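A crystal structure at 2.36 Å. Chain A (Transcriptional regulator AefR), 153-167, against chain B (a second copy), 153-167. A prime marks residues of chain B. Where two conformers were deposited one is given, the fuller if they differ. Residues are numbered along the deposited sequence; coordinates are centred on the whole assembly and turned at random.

Chain A, residues 153-167: GFAATQMHALLKSFA
Chain B, residues 153-167: GFAATQMHALLKSFA

Alanine suits the centre of this contact because its methyl is short and points toward the partner: Ala161 CB sits 4.0 Å from Ala161′ CB, and Ala161 O lies 3.3 Å from Ala161′ CB. Residues 153-167 of each chain run as a helix that begins earlier in the chain, and the two helices cross here with their N-to-C directions 123° apart and their axes 8.4 Å apart at closest approach. The register is centred on Ala161 and Ala161′, whose CA atoms lie 5.3 Å apart; Gln158 and Leu162′ are paired beside them, CA to CA 5.9 Å, as are Leu162 and Gln158′, at 5.6 Å.

Next to the alanines the leucines close the centre, Leu162 CD2 to Leu162′ CD1 4.1 Å. They do so with different side chains: Leu162 is m,t, whereas Leu162′ is off-rotamer, with chi1 -97° and chi2 -5°. Each also covers the aliphatic part of a glutamine, Leu162 CD2 lying 3.7 Å from Gln158′ CB.

Farther out, Phe166 and Phe166′ (chi1 m) leave their backbones sideways and bring their rings across. Thr157 CG2 lies over the face of the Phe166′ ring, 3.8 Å from its centroid, a CH-pi contact repeated by Thr157′ CG2 on Phe166. The same rings form offset stacks with Phe154 and Phe154′ (chi1 t): Phe154 to Phe166′ has centroids 4.9 Å apart and planes at 22°, its mate 4.8 Å and 29°.

The hydroxyls of Thr157 and Ser165 bond within their own helices, and no hydrogen bond crosses. With chi1 m, Thr157 OG1 donates to Gly153 O at 3.0 Å, leaving its methyl for the phenylalanine. With chi1 p, Ser165 OG donates to Ala161 O at 2.6 Å, and Ser165′ OG to Ala161′ O at 2.9 Å. Serine is small enough to pack closely here: Ser165′ CB approaches Ala161 CB to 3.3 Å.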

# COMPACT_ATOMS: atom_id res chain seq x y z
N GLY A 153 -16.99 -5.12 5.87
CA GLY A 153 -16.01 -4.18 5.32
C GLY A 153 -14.62 -4.21 5.98
O GLY A 153 -13.59 -4.10 5.31
N PHE A 154 -14.62 -4.38 7.28
CA PHE A 154 -13.45 -4.30 8.10
C PHE A 154 -12.70 -5.62 7.99
O PHE A 154 -11.46 -5.64 7.98
CB PHE A 154 -13.92 -4.06 9.54
CG PHE A 154 -12.86 -4.28 10.59
CD1 PHE A 154 -12.27 -3.18 11.24
CD2 PHE A 154 -12.49 -5.57 10.98
CE1 PHE A 154 -11.31 -3.36 12.21
CE2 PHE A 154 -11.50 -5.75 11.97
CZ PHE A 154 -10.93 -4.64 12.59
N ALA A 155 -13.45 -6.71 7.95
CA ALA A 155 -12.84 -8.01 7.89
C ALA A 155 -12.36 -8.30 6.48
O ALA A 155 -11.43 -9.05 6.32
CB ALA A 155 -13.81 -9.09 8.38
N ALA A 156 -13.00 -7.70 5.48
CA ALA A 156 -12.57 -7.80 4.07
C ALA A 156 -11.25 -7.06 3.87
O ALA A 156 -10.31 -7.59 3.23
CB ALA A 156 -13.65 -7.23 3.12
N THR A 157 -11.17 -5.84 4.44
CA THR A 157 -9.93 -5.09 4.46
C THR A 157 -8.78 -5.91 5.01
O THR A 157 -7.67 -5.83 4.49
CB THR A 157 -10.00 -3.78 5.30
OG1 THR A 157 -10.95 -2.88 4.73
CG2 THR A 157 -8.68 -3.08 5.27
N GLN A 158 -9.02 -6.66 6.09
CA GLN A 158 -7.96 -7.45 6.73
C GLN A 158 -7.59 -8.63 5.88
O GLN A 158 -6.44 -8.99 5.81
CB GLN A 158 -8.40 -8.01 8.08
CG GLN A 158 -8.46 -7.03 9.18
CD GLN A 158 -9.06 -7.64 10.43
OE1 GLN A 158 -8.58 -7.40 11.56
NE2 GLN A 158 -10.13 -8.42 10.25
N MSE A 159 -8.59 -9.26 5.27
CA MSE A 159 -8.30 -10.36 4.39
C MSE A 159 -7.37 -9.89 3.25
O MSE A 159 -6.31 -10.50 3.03
CB MSE A 159 -9.59 -11.00 3.87
CG MSE A 159 -9.39 -12.31 3.12
SE MSE A 159 -8.16 -13.59 4.03
CE MSE A 159 -9.27 -15.19 3.88
N HIS A 160 -7.75 -8.81 2.56
CA HIS A 160 -6.91 -8.27 1.47
C HIS A 160 -5.50 -7.90 1.91
O HIS A 160 -4.53 -8.17 1.18
CB HIS A 160 -7.52 -7.01 0.90
CG HIS A 160 -8.64 -7.27 -0.04
ND1 HIS A 160 -9.96 -7.21 0.35
CD2 HIS A 160 -8.65 -7.55 -1.36
CE1 HIS A 160 -10.73 -7.48 -0.69
NE2 HIS A 160 -9.96 -7.68 -1.74
N ALA A 161 -5.39 -7.28 3.09
CA ALA A 161 -4.11 -6.83 3.62
C ALA A 161 -3.09 -7.96 3.73
O ALA A 161 -1.90 -7.75 3.58
CB ALA A 161 -4.29 -6.14 5.00
N LEU A 162 -3.58 -9.15 3.98
CA LEU A 162 -2.75 -10.33 4.16
C LEU A 162 -2.21 -10.85 2.84
O LEU A 162 -1.29 -11.67 2.80
CB LEU A 162 -3.56 -11.42 4.88
CG LEU A 162 -3.82 -11.25 6.39
CD1 LEU A 162 -4.52 -12.48 6.85
CD2 LEU A 162 -2.56 -11.00 7.22
N LEU A 163 -2.80 -10.39 1.74
CA LEU A 163 -2.33 -10.76 0.42
C LEU A 163 -1.58 -9.60 -0.19
O LEU A 163 -0.47 -9.78 -0.73
CB LEU A 163 -3.52 -11.13 -0.47
CG LEU A 163 -4.31 -12.44 -0.28
CD1 LEU A 163 -5.06 -12.76 -1.60
CD2 LEU A 163 -3.44 -13.66 0.14
N LYS A 164 -2.20 -8.41 -0.09
CA LYS A 164 -1.71 -7.15 -0.67
C LYS A 164 -0.37 -6.73 -0.13
O LYS A 164 0.44 -6.18 -0.88
CB LYS A 164 -2.71 -6.02 -0.43
CG LYS A 164 -3.87 -6.01 -1.41
CD LYS A 164 -4.90 -4.93 -1.10
CE LYS A 164 -4.51 -3.58 -1.70
NZ LYS A 164 -5.55 -2.54 -1.47
N SER A 165 -0.15 -6.98 1.17
CA SER A 165 1.13 -6.65 1.82
C SER A 165 2.34 -7.35 1.20
O SER A 165 3.47 -6.89 1.37
CB SER A 165 1.12 -6.92 3.33
OG SER A 165 0.67 -8.23 3.66
N PHE A 166 2.11 -8.45 0.50
CA PHE A 166 3.19 -9.29 -0.00
C PHE A 166 3.29 -9.15 -1.51
O PHE A 166 4.38 -9.30 -2.08
CB PHE A 166 2.89 -10.76 0.30
CG PHE A 166 3.06 -11.16 1.75
CD1 PHE A 166 4.34 -11.45 2.27
CD2 PHE A 166 1.94 -11.30 2.59
CE1 PHE A 166 4.49 -11.82 3.60
CE2 PHE A 166 2.10 -11.68 3.91
CZ PHE A 166 3.38 -11.96 4.41
N ALA A 167 2.15 -8.89 -2.14
CA ALA A 167 1.96 -9.16 -3.55
C ALA A 167 1.25 -8.01 -4.27
O ALA A 167 0.91 -8.12 -5.46
CB ALA A 167 1.18 -10.43 -3.72
N GLY B 153 10.18 -12.61 9.39
CA GLY B 153 9.80 -11.60 8.40
C GLY B 153 8.44 -11.84 7.76
O GLY B 153 7.68 -10.89 7.53
N PHE B 154 8.13 -13.09 7.45
CA PHE B 154 6.80 -13.43 6.94
C PHE B 154 5.71 -13.03 7.97
O PHE B 154 4.69 -12.42 7.63
CB PHE B 154 6.76 -14.92 6.60
CG PHE B 154 5.56 -15.33 5.81
CD1 PHE B 154 5.58 -15.29 4.42
CD2 PHE B 154 4.39 -15.78 6.45
CE1 PHE B 154 4.48 -15.67 3.68
CE2 PHE B 154 3.27 -16.18 5.71
CZ PHE B 154 3.32 -16.13 4.32
N ALA B 155 5.95 -13.33 9.23
CA ALA B 155 4.98 -13.09 10.27
C ALA B 155 4.80 -11.60 10.56
O ALA B 155 3.67 -11.12 10.74
CB ALA B 155 5.36 -13.86 11.52
N ALA B 156 5.91 -10.86 10.59
CA ALA B 156 5.89 -9.42 10.85
C ALA B 156 5.11 -8.65 9.78
O ALA B 156 4.40 -7.67 10.09
CB ALA B 156 7.33 -8.88 10.98
N THR B 157 5.23 -9.10 8.53
CA THR B 157 4.54 -8.46 7.40
C THR B 157 3.02 -8.48 7.57
O THR B 157 2.36 -7.46 7.39
CB THR B 157 5.00 -9.09 6.08
OG1 THR B 157 6.43 -9.01 6.03
CG2 THR B 157 4.37 -8.38 4.84
N GLN B 158 2.49 -9.63 7.94
CA GLN B 158 1.08 -9.81 8.26
C GLN B 158 0.71 -8.92 9.43
O GLN B 158 -0.27 -8.16 9.38
CB GLN B 158 0.83 -11.28 8.62
CG GLN B 158 1.16 -12.26 7.49
CD GLN B 158 0.93 -13.69 7.90
OE1 GLN B 158 0.10 -14.37 7.32
NE2 GLN B 158 1.65 -14.16 8.92
N MSE B 159 1.55 -8.97 10.47
CA MSE B 159 1.38 -8.13 11.66
C MSE B 159 1.18 -6.67 11.23
O MSE B 159 0.22 -6.03 11.60
CB MSE B 159 2.61 -8.26 12.57
CG MSE B 159 2.30 -8.42 14.05
SE MSE B 159 3.85 -8.19 15.23
CE MSE B 159 3.69 -9.81 16.27
N HIS B 160 2.14 -6.18 10.44
CA HIS B 160 2.16 -4.81 9.94
C HIS B 160 1.01 -4.46 9.02
O HIS B 160 0.43 -3.37 9.14
CB HIS B 160 3.49 -4.51 9.26
CG HIS B 160 4.55 -4.05 10.21
ND1 HIS B 160 5.66 -4.81 10.52
CD2 HIS B 160 4.65 -2.91 10.95
CE1 HIS B 160 6.42 -4.15 11.38
NE2 HIS B 160 5.82 -3.01 11.67
N ALA B 161 0.68 -5.40 8.13
CA ALA B 161 -0.47 -5.34 7.22
C ALA B 161 -1.79 -5.16 7.93
O ALA B 161 -2.68 -4.47 7.46
CB ALA B 161 -0.53 -6.63 6.36
N LEU B 162 -1.95 -5.81 9.07
CA LEU B 162 -3.21 -5.72 9.81
C LEU B 162 -3.47 -4.31 10.34
O LEU B 162 -4.60 -3.97 10.57
CB LEU B 162 -3.25 -6.77 10.93
CG LEU B 162 -3.98 -8.13 10.69
CD1 LEU B 162 -4.72 -8.25 9.34
CD2 LEU B 162 -3.11 -9.38 11.00
N LEU B 163 -2.41 -3.50 10.49
CA LEU B 163 -2.47 -2.09 10.95
C LEU B 163 -2.42 -1.09 9.80
O LEU B 163 -3.22 -0.18 9.71
CB LEU B 163 -1.30 -1.79 11.90
CG LEU B 163 -1.44 -1.94 13.43
CD1 LEU B 163 -2.04 -3.25 13.85
CD2 LEU B 163 -0.11 -1.69 14.17
N LYS B 164 -1.47 -1.30 8.90
CA LYS B 164 -1.22 -0.41 7.79
C LYS B 164 -2.42 -0.35 6.86
O LYS B 164 -2.65 0.65 6.25
CB LYS B 164 0.01 -0.88 7.03
CG LYS B 164 1.37 -0.29 7.49
CD LYS B 164 2.49 -1.35 7.58
CE LYS B 164 3.70 -0.99 6.73
NZ LYS B 164 3.28 -1.06 5.30
N SER B 165 -3.21 -1.41 6.79
CA SER B 165 -4.31 -1.50 5.82
C SER B 165 -5.45 -0.56 6.19
O SER B 165 -6.29 -0.22 5.35
CB SER B 165 -4.81 -2.94 5.69
OG SER B 165 -5.34 -3.43 6.92
N PHE B 166 -5.43 -0.11 7.44
CA PHE B 166 -6.39 0.87 7.98
C PHE B 166 -5.74 2.22 8.27
O PHE B 166 -6.35 3.27 8.09
CB PHE B 166 -7.03 0.37 9.30
CG PHE B 166 -7.85 -0.89 9.13
CD1 PHE B 166 -9.10 -0.84 8.50
CD2 PHE B 166 -7.35 -2.12 9.58
CE1 PHE B 166 -9.85 -2.00 8.34
CE2 PHE B 166 -8.09 -3.28 9.42
CZ PHE B 166 -9.34 -3.22 8.80
N ALA B 167 -4.51 2.18 8.78
CA ALA B 167 -3.90 3.37 9.31
C ALA B 167 -2.72 3.88 8.48
O ALA B 167 -2.03 4.84 8.86
CB ALA B 167 -3.49 3.14 10.75